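Local coordinates for glutathione reductase (Bartonella henselae, PDB 3O0H), which catalyses the NADPH-dependent reduction of glutathione disulfide to glutathione, using a bound FAD and a redox-active disulfide, at residues L237-M242 with I247-E252; V137-H142 with G150-A155. All blocks are in the same frame, centred on the assembly; numbering follows the deposited sequence. Where two conformers were deposited one is given.

Contact 1 of 2, residues L237-M242 with I247-E252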
loop_
_atom_site.group_PDB
_atom_site.type_symbol
_atom_site.label_atom_id
_atom_site.label_comp_id
_atom_site.label_asym_id
_atom_site.label_seq_id
_atom_site.Cartn_x
_atom_site.Cartn_y
_atom_site.Cartn_z
ATOM N N LEU B 237 -3.398 16.455 -12.188
ATOM C CA LEU B 237 -2.116 16.226 -11.495
ATOM C C LEU B 237 -1.191 15.345 -12.314
ATOM O O LEU B 237 0.048 15.583 -12.342
ATOM C CB LEU B 237 -2.318 15.625 -10.104
ATOM C CG LEU B 237 -2.970 16.507 -9.044
ATOM C CD1 LEU B 237 -3.471 15.651 -7.821
ATOM C CD2 LEU B 237 -1.991 17.543 -8.595
ATOM N N LEU B 238 -1.746 14.310 -12.960
ATOM C CA LEU B 238 -0.907 13.442 -13.793
ATOM C C LEU B 238 -0.346 14.224 -14.992
ATOM O O LEU B 238 0.870 14.199 -15.261
ATOM C CB LEU B 238 -1.648 12.187 -14.276
ATOM C CG LEU B 238 -0.838 11.275 -15.193
ATOM C CD1 LEU B 238 0.464 10.807 -14.520
ATOM C CD2 LEU B 238 -1.706 10.021 -15.644
ATOM N N ASN B 239 -1.227 14.948 -15.673
ATOM C CA ASN B 239 -0.804 15.737 -16.839
ATOM C C ASN B 239 0.374 16.606 -16.449
ATOM O O ASN B 239 1.373 16.648 -17.140
ATOM C CB ASN B 239 -1.930 16.647 -17.323
ATOM C CG ASN B 239 -1.461 17.605 -18.406
ATOM O OD1 ASN B 239 -1.410 17.239 -19.581
ATOM N ND2 ASN B 239 -1.093 18.816 -18.005
ATOM N N ASP B 240 0.234 17.312 -15.326
ATOM C CA ASP B 240 1.208 18.292 -14.946
ATOM C C ASP B 240 2.554 17.629 -14.545
ATOM O O ASP B 240 3.636 18.163 -14.817
ATOM C CB ASP B 240 0.673 19.170 -13.839
ATOM C CG ASP B 240 -0.529 20.004 -14.257
ATOM O OD1 ASP B 240 -0.894 20.115 -15.441
ATOM O OD2 ASP B 240 -1.097 20.603 -13.335
ATOM N N ALA B 241 2.500 16.470 -13.902
ATOM C CA ALA B 241 3.734 15.762 -13.543
ATOM C C ALA B 241 4.458 15.233 -14.795
ATOM O O ALA B 241 5.715 15.159 -14.839
ATOM C CB ALA B 241 3.414 14.609 -12.580
ATOM N N MET B 242 3.679 14.825 -15.794
ATOM C CA MET B 242 4.265 14.278 -17.020
ATOM C C MET B 242 4.977 15.381 -17.792
ATOM O O MET B 242 6.072 15.197 -18.272
ATOM C CB MET B 242 3.196 13.568 -17.887
ATOM C CG MET B 242 2.702 12.247 -17.272
ATOM S SD MET B 242 1.295 11.511 -18.128
ATOM C CE MET B 242 2.121 11.022 -19.662
ATOM N N ILE B 247 7.822 14.941 -20.710
ATOM C CA ILE B 247 6.960 14.312 -21.713
ATOM C C ILE B 247 6.168 15.455 -22.377
ATOM O O ILE B 247 5.656 16.350 -21.704
ATOM C CB ILE B 247 6.008 13.280 -21.069
ATOM C CG1 ILE B 247 6.789 12.162 -20.393
ATOM C CG2 ILE B 247 5.032 12.663 -22.116
ATOM C CD1 ILE B 247 5.892 11.142 -19.685
ATOM N N SER B 248 6.128 15.436 -23.694
ATOM C CA SER B 248 5.348 16.378 -24.466
ATOM C C SER B 248 3.961 15.824 -24.637
ATOM O O SER B 248 3.809 14.714 -25.077
ATOM C CB SER B 248 5.962 16.543 -25.852
ATOM O OG SER B 248 7.168 17.235 -25.740
ATOM N N ILE B 249 2.955 16.605 -24.272
ATOM C CA ILE B 249 1.586 16.222 -24.462
ATOM C C ILE B 249 0.935 17.260 -25.355
ATOM O O ILE B 249 0.901 18.461 -25.049
ATOM C CB ILE B 249 0.823 16.091 -23.132
ATOM C CG1 ILE B 249 1.541 15.139 -22.167
ATOM C CG2 ILE B 249 -0.593 15.640 -23.432
ATOM C CD1 ILE B 249 0.732 14.891 -20.770
ATOM N N ILE B 250 0.470 16.791 -26.493
ATOM C CA ILE B 250 -0.175 17.607 -27.445
ATOM C C ILE B 250 -1.662 17.274 -27.428
ATOM O O ILE B 250 -2.053 16.137 -27.725
ATOM C CB ILE B 250 0.382 17.393 -28.868
ATOM C CG1 ILE B 250 1.899 17.606 -28.897
ATOM C CG2 ILE B 250 -0.241 18.414 -29.846
ATOM C CD1 ILE B 250 2.477 17.521 -30.271
ATOM N N TYR B 251 -2.474 18.300 -27.173
ATOM C CA TYR B 251 -3.913 18.144 -27.121
ATOM C C TYR B 251 -4.603 18.640 -28.392
ATOM O O TYR B 251 -3.994 19.280 -29.232
ATOM C CB TYR B 251 -4.457 18.879 -25.905
ATOM C CG TYR B 251 -4.126 18.215 -24.618
ATOM C CD1 TYR B 251 -4.661 16.955 -24.329
ATOM C CD2 TYR B 251 -3.299 18.810 -23.671
ATOM C CE1 TYR B 251 -4.369 16.305 -23.169
ATOM C CE2 TYR B 251 -3.010 18.146 -22.474
ATOM C CZ TYR B 251 -3.565 16.899 -22.232
ATOM O OH TYR B 251 -3.318 16.156 -21.091
ATOM N N GLU B 252 -5.889 18.322 -28.494
ATOM C CA GLU B 252 -6.731 18.585 -29.633
ATOM C C GLU B 252 -6.089 18.035 -30.912
ATOM O O GLU B 252 -6.222 18.601 -31.993
ATOM C CB GLU B 252 -7.049 20.080 -29.715
ATOM C CG GLU B 252 -7.520 20.696 -28.338
ATOM C CD GLU B 252 -8.912 20.221 -27.845
ATOM O OE1 GLU B 252 -9.696 19.737 -28.698
ATOM O OE2 GLU B 252 -9.197 20.347 -26.594
#
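Met-242 and Ile-247 meet where helix 232-245 passes into strand 248-250, the second half of a beta-alpha-beta unit begun by strand 216-220. The unit belongs to the second Rossmann-type domain, which in this family probably binds NADPH. Strand 248-250 is the outermost strand of its parallel sheet, and the helix packs against it.

The apolar part is made by one methionine and two isoleucines. The Met-242 chain crosses that of Ile-247 at a slant; a bend at chi3 (69°) leaves CE 3.8 Å from Ile-247 CD1. CD1 of Ile-249 reaches the base of the same side chain, 4.0 Å from Met-242 CB. Ala-207 and Asn-208 of helix 201-212 also touch Met-242, so the side chain is buried between its own helix, helix 201-212 and the two isoleucines.

The polar part has two bonds. From the last turn of the helix, Met-242 O accepts from Ile-247 N at 3.0 Å, which draws the chain round into the strand. At the far end Tyr-251 OH gives its proton to Asn-239 OD1, and the same hydroxyl also hydrogen-bonds to Ile-226 N. On the other branch of the amide, Asn-239 ND2 donates to Asp-240 OD1; with both ends of the amide bonded, its rotation is set. The Tyr-251 OH to Asn-239 OD1 bond is short, 2.7 Å, and the hydroxyl sits above the carbonyl plane, 39° out of it.

Contact 2 of 2, residues V137-H142 with G150-A155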
loop_
_atom_site.group_PDB
_atom_site.type_symbol
_atom_site.label_atom_id
_atom_site.label_comp_id
_atom_site.label_asym_id
_atom_site.label_seq_id
_atom_site.Cartn_x
_atom_site.Cartn_y
_atom_site.Cartn_z
ATOM N N VAL B 137 -14.692 -21.033 -34.770
ATOM C CA VAL B 137 -15.822 -20.242 -35.230
ATOM C C VAL B 137 -17.078 -21.103 -35.213
ATOM O O VAL B 137 -17.009 -22.328 -35.330
ATOM C CB VAL B 137 -15.588 -19.660 -36.639
ATOM C CG1 VAL B 137 -14.245 -18.948 -36.711
ATOM C CG2 VAL B 137 -15.660 -20.726 -37.742
ATOM N N PHE B 138 -18.237 -20.470 -35.089
ATOM C CA PHE B 138 -19.510 -21.214 -35.142
ATOM C C PHE B 138 -19.825 -21.641 -36.561
ATOM O O PHE B 138 -19.651 -20.874 -37.515
ATOM C CB PHE B 138 -20.694 -20.380 -34.633
ATOM C CG PHE B 138 -20.672 -20.095 -33.145
ATOM C CD1 PHE B 138 -20.002 -19.004 -32.644
ATOM C CD2 PHE B 138 -21.382 -20.893 -32.265
ATOM C CE1 PHE B 138 -20.005 -18.735 -31.271
ATOM C CE2 PHE B 138 -21.412 -20.632 -30.917
ATOM C CZ PHE B 138 -20.731 -19.551 -30.418
ATOM N N VAL B 139 -20.318 -22.873 -36.678
ATOM C CA VAL B 139 -20.923 -23.392 -37.888
ATOM C C VAL B 139 -22.466 -23.315 -37.778
ATOM O O VAL B 139 -23.145 -23.021 -38.737
ATOM C CB VAL B 139 -20.546 -24.886 -38.067
ATOM C CG1 VAL B 139 -21.396 -25.536 -39.162
ATOM C CG2 VAL B 139 -19.078 -25.005 -38.375
ATOM N N ASP B 140 -22.966 -23.644 -36.602
ATOM C CA ASP B 140 -24.368 -23.536 -36.212
ATOM C C ASP B 140 -24.461 -23.415 -34.667
ATOM O O ASP B 140 -23.469 -23.192 -34.010
ATOM C CB ASP B 140 -25.211 -24.696 -36.760
ATOM C CG ASP B 140 -24.915 -26.032 -36.118
ATOM O OD1 ASP B 140 -24.274 -26.100 -35.051
ATOM O OD2 ASP B 140 -25.334 -27.057 -36.734
ATOM N N GLU B 141 -25.677 -23.485 -34.137
ATOM C CA GLU B 141 -25.898 -23.294 -32.718
ATOM C C GLU B 141 -25.115 -24.223 -31.761
ATOM O O GLU B 141 -24.839 -23.813 -30.622
ATOM C CB GLU B 141 -27.391 -23.369 -32.445
ATOM C CG GLU B 141 -28.172 -22.304 -33.154
ATOM C CD GLU B 141 -28.741 -22.656 -34.545
ATOM O OE1 GLU B 141 -28.245 -23.569 -35.281
ATOM O OE2 GLU B 141 -29.712 -21.957 -34.889
ATOM N N HIS B 142 -24.751 -25.422 -32.201
ATOM C CA HIS B 142 -24.046 -26.402 -31.370
ATOM C C HIS B 142 -22.708 -26.880 -31.931
ATOM O O HIS B 142 -22.066 -27.766 -31.345
ATOM C CB HIS B 142 -24.945 -27.618 -31.192
ATOM C CG HIS B 142 -26.009 -27.410 -30.175
ATOM N ND1 HIS B 142 -25.737 -27.377 -28.821
ATOM C CD2 HIS B 142 -27.344 -27.224 -30.306
ATOM C CE1 HIS B 142 -26.861 -27.164 -28.165
ATOM N NE2 HIS B 142 -27.853 -27.091 -29.038
ATOM N N GLY B 150 -10.026 -27.490 -40.052
ATOM C CA GLY B 150 -11.358 -27.712 -40.605
ATOM C C GLY B 150 -12.214 -28.677 -39.775
ATOM O O GLY B 150 -13.347 -28.931 -40.135
ATOM N N GLU B 151 -11.674 -29.222 -38.689
ATOM C CA GLU B 151 -12.411 -30.167 -37.810
ATOM C C GLU B 151 -13.637 -29.493 -37.184
ATOM O O GLU B 151 -13.553 -28.364 -36.696
ATOM C CB GLU B 151 -11.516 -30.696 -36.668
ATOM C CG GLU B 151 -12.186 -31.808 -35.801
ATOM C CD GLU B 151 -11.265 -32.405 -34.709
ATOM O OE1 GLU B 151 -10.185 -31.829 -34.419
ATOM O OE2 GLU B 151 -11.649 -33.449 -34.123
ATOM N N ARG B 152 -14.755 -30.199 -37.184
ATOM C CA ARG B 152 -15.966 -29.743 -36.522
ATOM C C ARG B 152 -16.135 -30.459 -35.183
ATOM O O ARG B 152 -15.822 -31.628 -35.086
ATOM C CB ARG B 152 -17.141 -29.954 -37.463
ATOM C CG ARG B 152 -17.041 -28.919 -38.570
ATOM C CD ARG B 152 -18.154 -28.965 -39.534
ATOM N NE ARG B 152 -18.027 -27.922 -40.538
ATOM C CZ ARG B 152 -19.013 -27.592 -41.355
ATOM N NH1 ARG B 152 -20.170 -28.223 -41.270
ATOM N NH2 ARG B 152 -18.862 -26.630 -42.257
ATOM N N ILE B 153 -16.464 -29.706 -34.145
ATOM C CA ILE B 153 -16.618 -30.190 -32.783
ATOM C C ILE B 153 -17.987 -29.732 -32.330
ATOM O O ILE B 153 -18.304 -28.562 -32.453
ATOM C CB ILE B 153 -15.570 -29.542 -31.806
ATOM C CG1 ILE B 153 -14.115 -29.779 -32.271
ATOM C CG2 ILE B 153 -15.795 -30.021 -30.362
ATOM C CD1 ILE B 153 -13.730 -31.179 -32.264
ATOM N N SER B 154 -18.780 -30.624 -31.742
ATOM C CA SER B 154 -20.065 -30.224 -31.209
ATOM C C SER B 154 -20.051 -30.103 -29.696
ATOM O O SER B 154 -19.264 -30.763 -29.011
ATOM C CB SER B 154 -21.161 -31.200 -31.614
ATOM O OG SER B 154 -20.962 -32.438 -30.944
ATOM N N ALA B 155 -20.977 -29.309 -29.182
ATOM C CA ALA B 155 -21.052 -29.059 -27.748
ATOM C C ALA B 155 -22.446 -28.695 -27.303
ATOM O O ALA B 155 -23.194 -28.008 -28.012
ATOM C CB ALA B 155 -20.050 -27.946 -27.325
#
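The contact lies in the three-stranded antiparallel sheet of the FAD-binding part of the fold. Its strands 136-138 and 152-155 are the two outer ones, with 143-146 between them. The chain turns a corner at Val-139, and the loop that follows carries His-142 up to the end of strand 152-155.

His-142 grips Ala-155 twice. Its backbone O accepts from Ala-155 N at 2.9 Å, with the donor in the carbonyl plane. Its ring returns the bond: ND1 donates to Ala-155 O at 2.7 Å, with an N-H...O angle of 165°. The acceptor lies at the ring edge, close to the ring plane. The first torsion puts CG beside the backbone N (chi1 -79°), and the second turns ND1 to the strand. His-142 O also receives a CA-H...O contact from Ser-154 CA, 3.2 Å away. The rings of Phe-25 and His-320 stack on that of His-142. Two residues earlier, Asp-140 OD1 accepts from His-142 N at 3.0 Å. This is an Asx turn; the same OD1 also bonds Thr-143 OG1.

The second meeting is apolar against charged. Val-139 lays CG1 over one face of the Arg-152 guanidinium, 3.6 Å from NH1. The two side chains cross at about a right angle, and the arginine chain is extended from CG to NE. Its NE forms a salt bridge to Glu-145 of the middle strand.

The short, nearly straight bond from ND1 to the carbonyl oxygen of Ala-155 implies that ND1 carries a proton. Main chain and ring together fix both polar backbone atoms of Ala-155, while Val-139 offers the guanidinium only van der Waals contact.

Overall arrangement
Contacts 1 and 2 lie on opposite sides of the chain's centre. Their own centres are 49 Å apart, the nearest atoms are about 37 Å apart, and they do not touch. Along the chain they follow in series, contact 2 first. Contact 2 belongs to the FAD-binding part, contact 1 to what is probably the NADPH-binding part. Contact 2 lies at the edge of the chain, about 32 Å from its centre; the side chain of Ile-153 is about 12 Å from the bound FAD. Contact 1 packs in the Rossmann-type unit whose glycine pattern at Gly-198, Gly-200 and Gly-203 probably serves NADPH, and Met-242 lies near these residues without touching them. The other chain of the assembly touches neither.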